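Local coordinates for protein aminoglycoside 6-adenylyltransferase (Bacillus subtilis, PDB 2PBE) that adenylates streptomycin and streptidine at O-6, using ATP (or GTP with streptomycin), and so mediates bacterial resistance to streptomycin, at residues A[43-57]-A[101-115]. Residues are numbered along the deposited sequence; the frame is centred on the assembly and turned at random.
Sequences QDYDISYFVTDVESF and KLDLTLIPIREAEDY
Tyr45 to Val51 and Lys101 to Pro108 illustrate parallel strand pairing, the two strands running 18° apart. Their eight-bond backbone ladder begins with Tyr45 N donating to Lys101 O at 2.8 Å and ends just past the second strand, with Ile109 N donating to Val51 O at 2.7 Å. Between these, Ile47 and Tyr49 each donate to one residue of the partner strand and accept from the residue two further on, while CA-H...O contacts, such as Leu104 CA to Ile47 O, line the same seam.

Apolar packing differs on the two faces. On that of Tyr45, Ile47 and Tyr49, Leu104 holds its CG opposite the backbone N (chi1 -177°), and its CD1 sits over one face of the Tyr49 ring, 3.8 Å from the centroid, a CH-pi contact. Leu106 divides its branches: CD2 reaches the edge of that ring, and CD1 lies 3.5 Å from Phe57 CB. The phenol OH of Tyr49 hydrogen-bonds to Phe13 O of helix 6-19, which covers this face.

On the other face, Phe50 lies alongside Ile107, whose CB stands over the ring. Phe50 CZ points into the face of the Tyr115 ring in a T-shaped stack, centroids 5.2 Å apart and planes at 80°, tying strand 45-51 to helix 112-117, which follows its neighbour.

At its start, strand 101-108 carries an internal salt bridge, Lys101 NZ meeting Asp103 OD2 from above the carboxylate plane. Midway along the pair, a water links Ile47 O to Thr105 OG1.

Strands 90-96 and 23-28 flank the pair in the sheet; the chemistry implies an alignment set by the backbone and two faces joined to different helices by aromatic and aliphatic side chains.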
# COMPACT_ATOMS: atom_id res chain seq x y z
N GLN A 43 -11.71 -12.06 14.38
CA GLN A 43 -11.56 -10.78 13.72
C GLN A 43 -10.64 -9.79 14.47
O GLN A 43 -10.30 -8.73 13.91
CB GLN A 43 -12.97 -10.18 13.41
CG GLN A 43 -13.46 -9.01 14.35
CD GLN A 43 -13.65 -9.47 15.83
OE1 GLN A 43 -14.42 -10.39 16.07
NE2 GLN A 43 -12.94 -8.83 16.80
N ASP A 44 -10.21 -10.19 15.67
CA ASP A 44 -9.32 -9.40 16.52
C ASP A 44 -8.12 -8.85 15.74
O ASP A 44 -7.59 -9.51 14.85
CB ASP A 44 -8.77 -10.25 17.67
CG ASP A 44 -9.85 -10.84 18.55
OD1 ASP A 44 -10.82 -10.12 18.88
OD2 ASP A 44 -9.72 -12.03 18.92
N TYR A 45 -7.69 -7.66 16.10
CA TYR A 45 -6.56 -7.03 15.44
C TYR A 45 -5.29 -7.06 16.27
O TYR A 45 -5.26 -6.70 17.45
CB TYR A 45 -6.92 -5.60 15.09
CG TYR A 45 -8.10 -5.55 14.15
CD1 TYR A 45 -7.92 -5.80 12.76
CD2 TYR A 45 -9.41 -5.31 14.63
CE1 TYR A 45 -9.04 -5.81 11.87
CE2 TYR A 45 -10.55 -5.32 13.75
CZ TYR A 45 -10.35 -5.57 12.37
OH TYR A 45 -11.42 -5.61 11.50
N ASP A 46 -4.23 -7.54 15.63
CA ASP A 46 -2.91 -7.63 16.24
C ASP A 46 -1.95 -6.70 15.56
O ASP A 46 -1.44 -7.00 14.50
CB ASP A 46 -2.37 -9.05 16.13
CG ASP A 46 -2.50 -9.83 17.43
OD1 ASP A 46 -1.64 -9.62 18.31
OD2 ASP A 46 -3.46 -10.64 17.56
N ILE A 47 -1.73 -5.55 16.18
CA ILE A 47 -0.87 -4.54 15.62
C ILE A 47 0.33 -4.25 16.49
O ILE A 47 0.25 -4.33 17.71
CB ILE A 47 -1.66 -3.23 15.45
CG1 ILE A 47 -2.99 -3.52 14.75
CG2 ILE A 47 -0.84 -2.21 14.67
CD1 ILE A 47 -2.87 -4.09 13.33
N SER A 48 1.45 -3.91 15.86
CA SER A 48 2.67 -3.56 16.57
C SER A 48 3.27 -2.31 15.95
O SER A 48 3.51 -2.28 14.74
CB SER A 48 3.71 -4.69 16.48
OG SER A 48 3.31 -5.85 17.17
N TYR A 49 3.51 -1.30 16.77
CA TYR A 49 4.13 -0.06 16.31
C TYR A 49 5.53 0.02 16.88
O TYR A 49 5.71 0.00 18.10
CB TYR A 49 3.37 1.18 16.82
CG TYR A 49 1.97 1.42 16.29
CD1 TYR A 49 1.64 1.13 14.94
CD2 TYR A 49 1.00 2.06 17.10
CE1 TYR A 49 0.36 1.49 14.41
CE2 TYR A 49 -0.27 2.42 16.59
CZ TYR A 49 -0.58 2.14 15.24
OH TYR A 49 -1.82 2.52 14.73
N PHE A 50 6.54 0.11 16.01
CA PHE A 50 7.92 0.23 16.48
C PHE A 50 8.11 1.72 16.55
O PHE A 50 8.02 2.41 15.53
CB PHE A 50 8.88 -0.43 15.50
CG PHE A 50 8.83 -1.91 15.53
CD1 PHE A 50 9.80 -2.63 16.24
CD2 PHE A 50 7.77 -2.60 14.92
CE1 PHE A 50 9.71 -4.05 16.35
CE2 PHE A 50 7.66 -4.01 15.02
CZ PHE A 50 8.64 -4.74 15.75
N VAL A 51 8.38 2.21 17.75
CA VAL A 51 8.51 3.63 17.97
C VAL A 51 9.87 4.11 18.48
O VAL A 51 10.70 3.32 18.90
CB VAL A 51 7.41 4.10 18.95
CG1 VAL A 51 6.07 3.56 18.51
CG2 VAL A 51 7.71 3.61 20.37
N THR A 52 10.06 5.42 18.46
CA THR A 52 11.31 5.99 18.93
C THR A 52 11.27 6.13 20.46
O THR A 52 12.19 5.65 21.14
CB THR A 52 11.55 7.38 18.29
OG1 THR A 52 10.38 8.19 18.48
CG2 THR A 52 11.85 7.24 16.82
N ASP A 53 10.21 6.75 20.98
CA ASP A 53 10.05 6.98 22.42
C ASP A 53 8.86 6.25 23.01
O ASP A 53 7.74 6.74 22.98
CB ASP A 53 9.87 8.46 22.70
CG ASP A 53 9.98 8.81 24.18
OD1 ASP A 53 9.77 7.93 25.05
OD2 ASP A 53 10.28 9.99 24.47
N VAL A 54 9.12 5.09 23.60
CA VAL A 54 8.05 4.33 24.18
C VAL A 54 7.39 5.08 25.35
O VAL A 54 6.15 5.15 25.42
CB VAL A 54 8.57 2.91 24.59
CG1 VAL A 54 9.80 3.06 25.51
CG2 VAL A 54 7.47 2.10 25.20
N GLU A 55 8.20 5.68 26.23
CA GLU A 55 7.68 6.44 27.39
C GLU A 55 6.75 7.59 26.99
O GLU A 55 5.85 7.99 27.77
CB GLU A 55 8.85 6.99 28.21
CG GLU A 55 9.71 5.92 28.89
CD GLU A 55 8.89 4.98 29.78
OE1 GLU A 55 8.94 3.75 29.54
OE2 GLU A 55 8.21 5.46 30.73
N SER A 56 6.98 8.14 25.79
CA SER A 56 6.19 9.25 25.27
C SER A 56 4.71 8.88 25.23
O SER A 56 3.83 9.64 25.64
CB SER A 56 6.67 9.59 23.86
OG SER A 56 6.19 10.86 23.46
N PHE A 57 4.46 7.68 24.74
CA PHE A 57 3.10 7.19 24.63
C PHE A 57 2.53 6.93 26.01
O PHE A 57 1.34 7.09 26.24
CB PHE A 57 3.09 5.92 23.80
CG PHE A 57 3.38 6.16 22.35
CD1 PHE A 57 2.34 6.56 21.48
CD2 PHE A 57 4.68 6.05 21.85
CE1 PHE A 57 2.60 6.86 20.12
CE2 PHE A 57 4.97 6.34 20.49
CZ PHE A 57 3.93 6.76 19.62
N LYS A 101 -11.96 -5.86 18.64
CA LYS A 101 -10.96 -6.05 19.67
C LYS A 101 -9.60 -5.82 19.06
O LYS A 101 -9.29 -6.32 17.98
CB LYS A 101 -11.04 -7.46 20.22
CG LYS A 101 -10.80 -7.52 21.73
CD LYS A 101 -9.33 -7.57 22.10
CE LYS A 101 -8.76 -8.97 21.91
NZ LYS A 101 -7.40 -9.11 22.51
N LEU A 102 -8.78 -5.04 19.74
CA LEU A 102 -7.45 -4.76 19.25
C LEU A 102 -6.43 -5.15 20.30
O LEU A 102 -6.72 -5.12 21.50
CB LEU A 102 -7.30 -3.27 18.91
CG LEU A 102 -5.87 -2.77 18.65
CD1 LEU A 102 -5.33 -3.35 17.35
CD2 LEU A 102 -5.85 -1.28 18.61
N ASP A 103 -5.25 -5.52 19.83
CA ASP A 103 -4.13 -5.87 20.67
C ASP A 103 -2.97 -5.08 20.06
O ASP A 103 -2.45 -5.45 19.01
CB ASP A 103 -3.86 -7.37 20.59
CG ASP A 103 -3.83 -8.02 21.95
OD1 ASP A 103 -2.98 -7.62 22.78
OD2 ASP A 103 -4.68 -8.92 22.20
N LEU A 104 -2.60 -3.98 20.69
CA LEU A 104 -1.53 -3.11 20.19
C LEU A 104 -0.28 -3.16 21.04
O LEU A 104 -0.34 -2.93 22.24
CB LEU A 104 -2.04 -1.67 20.14
CG LEU A 104 -1.13 -0.58 19.58
CD1 LEU A 104 -1.03 -0.72 18.07
CD2 LEU A 104 -1.71 0.77 19.93
N THR A 105 0.86 -3.45 20.43
CA THR A 105 2.11 -3.50 21.18
C THR A 105 3.02 -2.38 20.71
O THR A 105 3.08 -2.10 19.52
CB THR A 105 2.84 -4.84 20.98
OG1 THR A 105 1.96 -5.91 21.33
CG2 THR A 105 4.08 -4.91 21.85
N LEU A 106 3.70 -1.75 21.66
CA LEU A 106 4.64 -0.67 21.35
C LEU A 106 6.05 -1.18 21.64
O LEU A 106 6.48 -1.28 22.78
CB LEU A 106 4.35 0.58 22.20
CG LEU A 106 2.98 1.27 22.07
CD1 LEU A 106 2.95 2.51 22.96
CD2 LEU A 106 2.70 1.65 20.64
N ILE A 107 6.75 -1.54 20.57
CA ILE A 107 8.10 -2.06 20.67
C ILE A 107 9.13 -0.98 20.35
O ILE A 107 8.93 -0.19 19.43
CB ILE A 107 8.28 -3.22 19.67
CG1 ILE A 107 7.15 -4.24 19.86
CG2 ILE A 107 9.66 -3.84 19.82
CD1 ILE A 107 7.12 -5.32 18.80
N PRO A 108 10.23 -0.91 21.12
CA PRO A 108 11.23 0.12 20.82
C PRO A 108 11.81 -0.15 19.42
O PRO A 108 12.14 -1.29 19.09
CB PRO A 108 12.25 -0.07 21.92
CG PRO A 108 11.42 -0.56 23.06
CD PRO A 108 10.52 -1.56 22.41
N ILE A 109 11.93 0.90 18.61
CA ILE A 109 12.44 0.77 17.26
C ILE A 109 13.81 0.11 17.19
O ILE A 109 14.11 -0.62 16.24
CB ILE A 109 12.49 2.14 16.57
CG1 ILE A 109 12.93 1.99 15.12
CG2 ILE A 109 13.47 3.05 17.29
CD1 ILE A 109 11.99 1.14 14.31
N ARG A 110 14.62 0.37 18.20
CA ARG A 110 15.96 -0.20 18.26
C ARG A 110 15.94 -1.73 18.28
O ARG A 110 16.95 -2.36 17.96
CB ARG A 110 16.68 0.34 19.51
CG ARG A 110 18.05 -0.28 19.78
CD ARG A 110 19.00 -0.18 18.57
NE ARG A 110 20.39 -0.46 18.94
CZ ARG A 110 21.14 0.36 19.68
NH1 ARG A 110 20.64 1.51 20.11
NH2 ARG A 110 22.38 0.02 20.00
N GLU A 111 14.80 -2.33 18.61
CA GLU A 111 14.70 -3.79 18.72
C GLU A 111 14.03 -4.50 17.54
O GLU A 111 13.64 -5.66 17.66
CB GLU A 111 13.96 -4.16 20.01
CG GLU A 111 14.46 -3.37 21.22
CD GLU A 111 13.96 -3.92 22.53
OE1 GLU A 111 13.99 -5.15 22.68
OE2 GLU A 111 13.55 -3.14 23.42
N ALA A 112 13.91 -3.79 16.43
CA ALA A 112 13.29 -4.33 15.23
C ALA A 112 14.11 -5.46 14.65
O ALA A 112 13.59 -6.54 14.35
CB ALA A 112 13.13 -3.22 14.18
N GLU A 113 15.41 -5.21 14.48
CA GLU A 113 16.35 -6.19 13.96
C GLU A 113 16.24 -7.51 14.72
O GLU A 113 16.03 -8.55 14.11
CB GLU A 113 17.78 -5.64 14.08
CG GLU A 113 17.96 -4.17 13.67
CD GLU A 113 17.53 -3.17 14.75
OE1 GLU A 113 16.33 -2.79 14.79
OE2 GLU A 113 18.39 -2.77 15.58
N ASP A 114 16.36 -7.45 16.05
CA ASP A 114 16.27 -8.64 16.89
C ASP A 114 14.96 -9.33 16.58
O ASP A 114 14.91 -10.53 16.33
CB ASP A 114 16.28 -8.29 18.39
CG ASP A 114 17.59 -7.66 18.87
OD1 ASP A 114 18.67 -8.20 18.51
OD2 ASP A 114 17.55 -6.65 19.61
N TYR A 115 13.89 -8.54 16.62
CA TYR A 115 12.53 -9.00 16.37
C TYR A 115 12.39 -9.77 15.06
O TYR A 115 11.96 -10.92 15.06
CB TYR A 115 11.59 -7.81 16.33
CG TYR A 115 10.12 -8.17 16.18
CD1 TYR A 115 9.29 -8.32 17.33
CD2 TYR A 115 9.54 -8.33 14.90
CE1 TYR A 115 7.89 -8.59 17.18
CE2 TYR A 115 8.16 -8.62 14.74
CZ TYR A 115 7.34 -8.73 15.87
OH TYR A 115 5.99 -8.92 15.66
O HOH W 1 0.26 -6.55 19.40